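Local coordinates for polyketide synthase (Synechococcus sp., PDB 4GOX), which probably transfers a sulfonate group from PAPS to an acyl chain, an activating step in hydrocarbon biosynthesis by an olefin synthase, at residues A[219-222]-A[223-227]; A[187-190]-A[191-195]. All coordinates share one frame; numbering follows the deposited sequence.

Contact 1. Residues A[219-222]-A[223-227]; sequences DPRK and VLTNI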
loop_
_atom_site.group_PDB
_atom_site.type_symbol
_atom_site.label_atom_id
_atom_site.label_comp_id
_atom_site.label_asym_id
_atom_site.label_seq_id
_atom_site.Cartn_x
_atom_site.Cartn_y
_atom_site.Cartn_z
ATOM N N ASP A 219 -11.247 5.481 -15.534
ATOM C CA ASP A 219 -12.241 6.404 -14.980
ATOM C C ASP A 219 -11.896 6.723 -13.513
ATOM O O ASP A 219 -12.530 6.185 -12.594
ATOM C CB ASP A 219 -13.678 5.871 -15.171
ATOM C CG ASP A 219 -14.778 6.905 -14.942
ATOM O OD1 ASP A 219 -15.965 6.551 -15.115
ATOM O OD2 ASP A 219 -14.451 8.068 -14.547
ATOM N N PRO A 220 -10.858 7.568 -13.269
ATOM C CA PRO A 220 -10.449 7.819 -11.872
ATOM C C PRO A 220 -11.529 8.452 -11.015
ATOM O O PRO A 220 -11.655 8.084 -9.857
ATOM C CB PRO A 220 -9.176 8.669 -12.002
ATOM C CG PRO A 220 -9.268 9.278 -13.380
ATOM C CD PRO A 220 -9.969 8.265 -14.226
ATOM N N ARG A 221 -12.340 9.337 -11.591
ATOM C CA ARG A 221 -13.431 9.981 -10.861
ATOM C C ARG A 221 -14.424 8.966 -10.297
ATOM O O ARG A 221 -14.748 9.067 -9.124
ATOM C CB ARG A 221 -14.135 11.046 -11.705
ATOM C CG ARG A 221 -15.424 11.601 -11.075
ATOM C CD ARG A 221 -16.113 12.653 -11.940
ATOM N NE ARG A 221 -15.675 13.976 -11.516
ATOM C CZ ARG A 221 -14.681 14.638 -12.089
ATOM N NH1 ARG A 221 -14.275 15.789 -11.591
ATOM N NH2 ARG A 221 -14.072 14.139 -13.156
ATOM N N LYS A 222 -14.885 7.996 -11.117
ATOM C CA LYS A 222 -15.834 6.961 -10.692
ATOM C C LYS A 222 -15.237 6.058 -9.624
ATOM O O LYS A 222 -15.896 5.785 -8.619
ATOM C CB LYS A 222 -16.292 6.121 -11.893
ATOM C CG LYS A 222 -17.346 5.051 -11.591
ATOM C CD LYS A 222 -17.554 4.131 -12.789
ATOM C CE LYS A 222 -18.337 2.895 -12.416
ATOM N NZ LYS A 222 -18.330 1.876 -13.500
ATOM N N VAL A 223 -13.999 5.589 -9.847
ATOM C CA VAL A 223 -13.309 4.685 -8.934
ATOM C C VAL A 223 -12.973 5.367 -7.594
ATOM O O VAL A 223 -13.275 4.816 -6.537
ATOM C CB VAL A 223 -12.100 3.992 -9.623
ATOM C CG1 VAL A 223 -11.282 3.149 -8.636
ATOM C CG2 VAL A 223 -12.571 3.137 -10.789
ATOM N N LEU A 224 -12.374 6.559 -7.641
ATOM C CA LEU A 224 -12.028 7.302 -6.428
ATOM C C LEU A 224 -13.277 7.709 -5.632
ATOM O O LEU A 224 -13.201 7.785 -4.415
ATOM C CB LEU A 224 -11.100 8.491 -6.736
ATOM C CG LEU A 224 -9.659 8.095 -7.161
ATOM C CD1 LEU A 224 -9.027 9.167 -8.050
ATOM C CD2 LEU A 224 -8.785 7.815 -5.951
ATOM N N THR A 225 -14.433 7.919 -6.308
ATOM C CA THR A 225 -15.707 8.218 -5.635
ATOM C C THR A 225 -16.108 7.000 -4.796
ATOM O O THR A 225 -16.453 7.161 -3.631
ATOM C CB THR A 225 -16.768 8.673 -6.657
ATOM O OG1 THR A 225 -16.428 9.995 -7.069
ATOM C CG2 THR A 225 -18.195 8.652 -6.107
ATOM N N ASN A 226 -15.988 5.783 -5.375
ATOM C CA ASN A 226 -16.279 4.524 -4.685
ATOM C C ASN A 226 -15.342 4.320 -3.482
ATOM O O ASN A 226 -15.790 3.850 -2.426
ATOM C CB ASN A 226 -16.165 3.338 -5.638
ATOM C CG ASN A 226 -17.208 3.299 -6.717
ATOM O OD1 ASN A 226 -18.346 3.755 -6.552
ATOM N ND2 ASN A 226 -16.854 2.706 -7.843
ATOM N N ILE A 227 -14.054 4.670 -3.645
ATOM C CA ILE A 227 -13.042 4.556 -2.579
ATOM C C ILE A 227 -13.420 5.514 -1.432
ATOM O O ILE A 227 -13.394 5.099 -0.275
ATOM C CB ILE A 227 -11.598 4.776 -3.106
ATOM C CG1 ILE A 227 -11.196 3.648 -4.080
ATOM C CG2 ILE A 227 -10.608 4.870 -1.948
ATOM C CD1 ILE A 227 -9.864 3.858 -4.771
#

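Contact 2. Residues A[187-190]-A[191-195]; sequences SIWR and TSNRN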
loop_
_atom_site.group_PDB
_atom_site.type_symbol
_atom_site.label_atom_id
_atom_site.label_comp_id
_atom_site.label_asym_id
_atom_site.label_seq_id
_atom_site.Cartn_x
_atom_site.Cartn_y
_atom_site.Cartn_z
ATOM N N SER A 187 4.774 -15.451 -9.120
ATOM C CA SER A 187 4.617 -15.944 -7.754
ATOM C C SER A 187 4.237 -14.846 -6.780
ATOM O O SER A 187 3.303 -15.041 -6.002
ATOM C CB SER A 187 5.874 -16.648 -7.280
ATOM O OG SER A 187 5.849 -17.937 -7.863
ATOM N N ILE A 188 4.942 -13.702 -6.839
ATOM C CA ILE A 188 4.674 -12.548 -5.994
ATOM C C ILE A 188 3.275 -11.978 -6.252
ATOM O O ILE A 188 2.550 -11.741 -5.293
ATOM C CB ILE A 188 5.795 -11.470 -6.080
ATOM C CG1 ILE A 188 7.115 -12.017 -5.466
ATOM C CG2 ILE A 188 5.377 -10.199 -5.323
ATOM C CD1 ILE A 188 8.315 -11.073 -5.661
ATOM N N TRP A 189 2.862 -11.846 -7.529
ATOM C CA TRP A 189 1.513 -11.363 -7.842
ATOM C C TRP A 189 0.461 -12.323 -7.267
ATOM O O TRP A 189 -0.533 -11.902 -6.659
ATOM C CB TRP A 189 1.325 -11.272 -9.374
ATOM C CG TRP A 189 -0.022 -10.735 -9.758
ATOM C CD1 TRP A 189 -0.379 -9.427 -9.888
ATOM C CD2 TRP A 189 -1.196 -11.503 -10.018
ATOM N NE1 TRP A 189 -1.704 -9.334 -10.255
ATOM C CE2 TRP A 189 -2.226 -10.593 -10.359
ATOM C CE3 TRP A 189 -1.464 -12.889 -10.078
ATOM C CZ2 TRP A 189 -3.528 -11.013 -10.645
ATOM C CZ3 TRP A 189 -2.755 -13.302 -10.361
ATOM C CH2 TRP A 189 -3.763 -12.372 -10.655
ATOM N N ARG A 190 0.680 -13.620 -7.480
ATOM C CA ARG A 190 -0.250 -14.644 -7.052
ATOM C C ARG A 190 -0.316 -14.705 -5.519
ATOM O O ARG A 190 -1.407 -14.654 -4.957
ATOM C CB ARG A 190 0.145 -15.994 -7.664
ATOM C CG ARG A 190 -0.826 -17.137 -7.373
ATOM C CD ARG A 190 -0.342 -18.445 -7.950
ATOM N NE ARG A 190 0.914 -18.876 -7.341
ATOM C CZ ARG A 190 2.056 -19.013 -8.000
ATOM N NH1 ARG A 190 2.101 -18.804 -9.310
ATOM N NH2 ARG A 190 3.156 -19.376 -7.362
ATOM N N THR A 191 0.843 -14.819 -4.855
ATOM C CA THR A 191 0.936 -14.900 -3.391
ATOM C C THR A 191 0.223 -13.719 -2.724
ATOM O O THR A 191 -0.642 -13.935 -1.874
ATOM C CB THR A 191 2.406 -15.010 -2.963
ATOM O OG1 THR A 191 2.967 -16.155 -3.620
ATOM C CG2 THR A 191 2.579 -15.086 -1.442
ATOM N N SER A 192 0.577 -12.488 -3.135
ATOM C CA SER A 192 -0.005 -11.260 -2.578
ATOM C C SER A 192 -1.503 -11.215 -2.771
ATOM O O SER A 192 -2.234 -10.983 -1.812
ATOM C CB SER A 192 0.604 -10.012 -3.222
ATOM O OG SER A 192 1.973 -9.990 -2.888
ATOM N N ASN A 193 -1.946 -11.387 -4.019
ATOM C CA ASN A 193 -3.345 -11.298 -4.344
ATOM C C ASN A 193 -4.168 -12.326 -3.641
ATOM O O ASN A 193 -5.225 -11.978 -3.127
ATOM C CB ASN A 193 -3.576 -11.217 -5.848
ATOM C CG ASN A 193 -3.219 -9.841 -6.347
ATOM O OD1 ASN A 193 -3.739 -8.851 -5.853
ATOM N ND2 ASN A 193 -2.216 -9.725 -7.210
ATOM N N ARG A 194 -3.651 -13.553 -3.506
ATOM C CA ARG A 194 -4.375 -14.592 -2.778
ATOM C C ARG A 194 -4.475 -14.246 -1.266
ATOM O O ARG A 194 -5.572 -14.309 -0.702
ATOM C CB ARG A 194 -3.732 -15.964 -3.012
ATOM C CG ARG A 194 -4.269 -17.091 -2.123
ATOM C CD ARG A 194 -5.575 -17.581 -2.687
ATOM N NE ARG A 194 -5.409 -18.068 -4.058
ATOM C CZ ARG A 194 -6.404 -18.233 -4.922
ATOM N NH1 ARG A 194 -7.650 -17.935 -4.574
ATOM N NH2 ARG A 194 -6.157 -18.674 -6.150
ATOM N N ASN A 195 -3.355 -13.820 -0.645
ATOM C CA ASN A 195 -3.328 -13.445 0.780
ATOM C C ASN A 195 -4.292 -12.298 1.095
ATOM O O ASN A 195 -5.043 -12.398 2.063
ATOM C CB ASN A 195 -1.916 -13.105 1.247
ATOM C CG ASN A 195 -0.972 -14.272 1.304
ATOM O OD1 ASN A 195 -1.377 -15.391 1.485
ATOM N ND2 ASN A 195 0.317 -14.035 1.214
#

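Contact 1. Residues A[219-222]-A[223-227]
The carbonyl plane of R221 is approached on both faces by T225: the hydroxyl comes from one side and the backbone amide from the other. OG1 of T225 donates to R221 O at 2.8 Å, while T225 N follows at 3.1 Å in the usual helical i to i+4 bond. One oxygen thus takes two donors from a single residue. The torsion of T225 makes this possible, because OG1 lies opposite the carbonyl carbon (chi1 -73°) and drops back beside its own N, toward the preceding turn.

The N226 amide is a second flat group. K222 O stands over one face of it, with CG of N226 3.4 Å from that oxygen, and the angle to ND2 is too poor for a hydrogen bond. The oxygen is taken instead by N226 N.

D219 occupies the N-cap of the helix. Its OD2 accepts a weak capping bond from K222 N at 3.5 Å, while V223 N closes the first turn on D219 O at 3.2 Å. P220 follows as the first helical residue, where its missing N-H costs no bond. L224 N reaches P220 O at 2.8 Å, and CD1 of L224 meets the pyrrolidine ring at its CB edge, 4.0 Å from CB of P220. V223 leans its CG2 branch back over D219 O, at 3.5 Å.

This is the capped start of helix 220-231, entered almost directly from helix 213-218. L224 faces L40, M43 and L44 of helix 37-45, and V223 packs against L216 of helix 213-218 and V211 of strand 208-212, one of the two outermost strands of the sheet. On the outer side R221 forms a salt bridge with E237, tying the first turn to the loop beyond the helix.

Contact 2. Residues A[187-190]-A[191-195]
S187 offers one carbonyl oxygen to two donors from T191. The backbone amide T191 N comes in at 2.7 Å, and the hydroxyl OG1 also lies 2.7 Å from S187 O but stands above the carbonyl plane, 43° out of it. OG1 can reach back because it sits opposite the carbonyl carbon of T191, beside its own N and facing the preceding turn.

At I188 the backbone oxygen accepts from S192 N at 3.0 Å. The serine hydroxyl also lies near I188 O, and it hydrogen-bonds with S134 OG as well.

W189 turns its ring over to N193. With its CG opposite the backbone N (chi1 -178°), the indole presents one face to the amide, whose ND2 lies 3.1 Å above the ring plane, toward the rim. Ring and amide planes are 57° apart. The N193 amide is held at both ends, OD1 by H153 and ND2 weakly by W189 O at 2.8 Å, and the indole N-H is satisfied by R156 O. A leucine in place of W189 would probably leave R156 O without this donor and the N193 amide without the flat surface beneath it.

R190 closes the run, its carbonyl oxygen taking R194 N at 2.9 Å, while its guanidinium bonds T291.

On the buried side of this middle part of helix 181-202, W189 packs on P158 and V161 of helix 158-167 and on L294 of helix 289-297, S192 and N193 touch S32, in the loop after the central strand 26-30, and N193 joins the helix to H153 of strand 149-155.

Overall arrangement
Contact 2 comes first along the chain, in the middle of helix 181-202; contact 1 follows at the start of helix 220-231, with strand 208-212 and the short helix 213-218 between them. Their centres are 25 Å apart and their nearest atoms about 14 Å, so they do not touch. Both belong to the one sulfotransferase family domain, and its five-stranded parallel sheet links them: contact 1 lies at the surface beside the outermost strand 208-212, whereas contact 2 is partly buried and bonds to the adjacent strand 149-155. The side chains of P220 and W189 are about 9 Å and about 10 Å from the bound adenosine-3'-5'-diphosphate, so neither touches it.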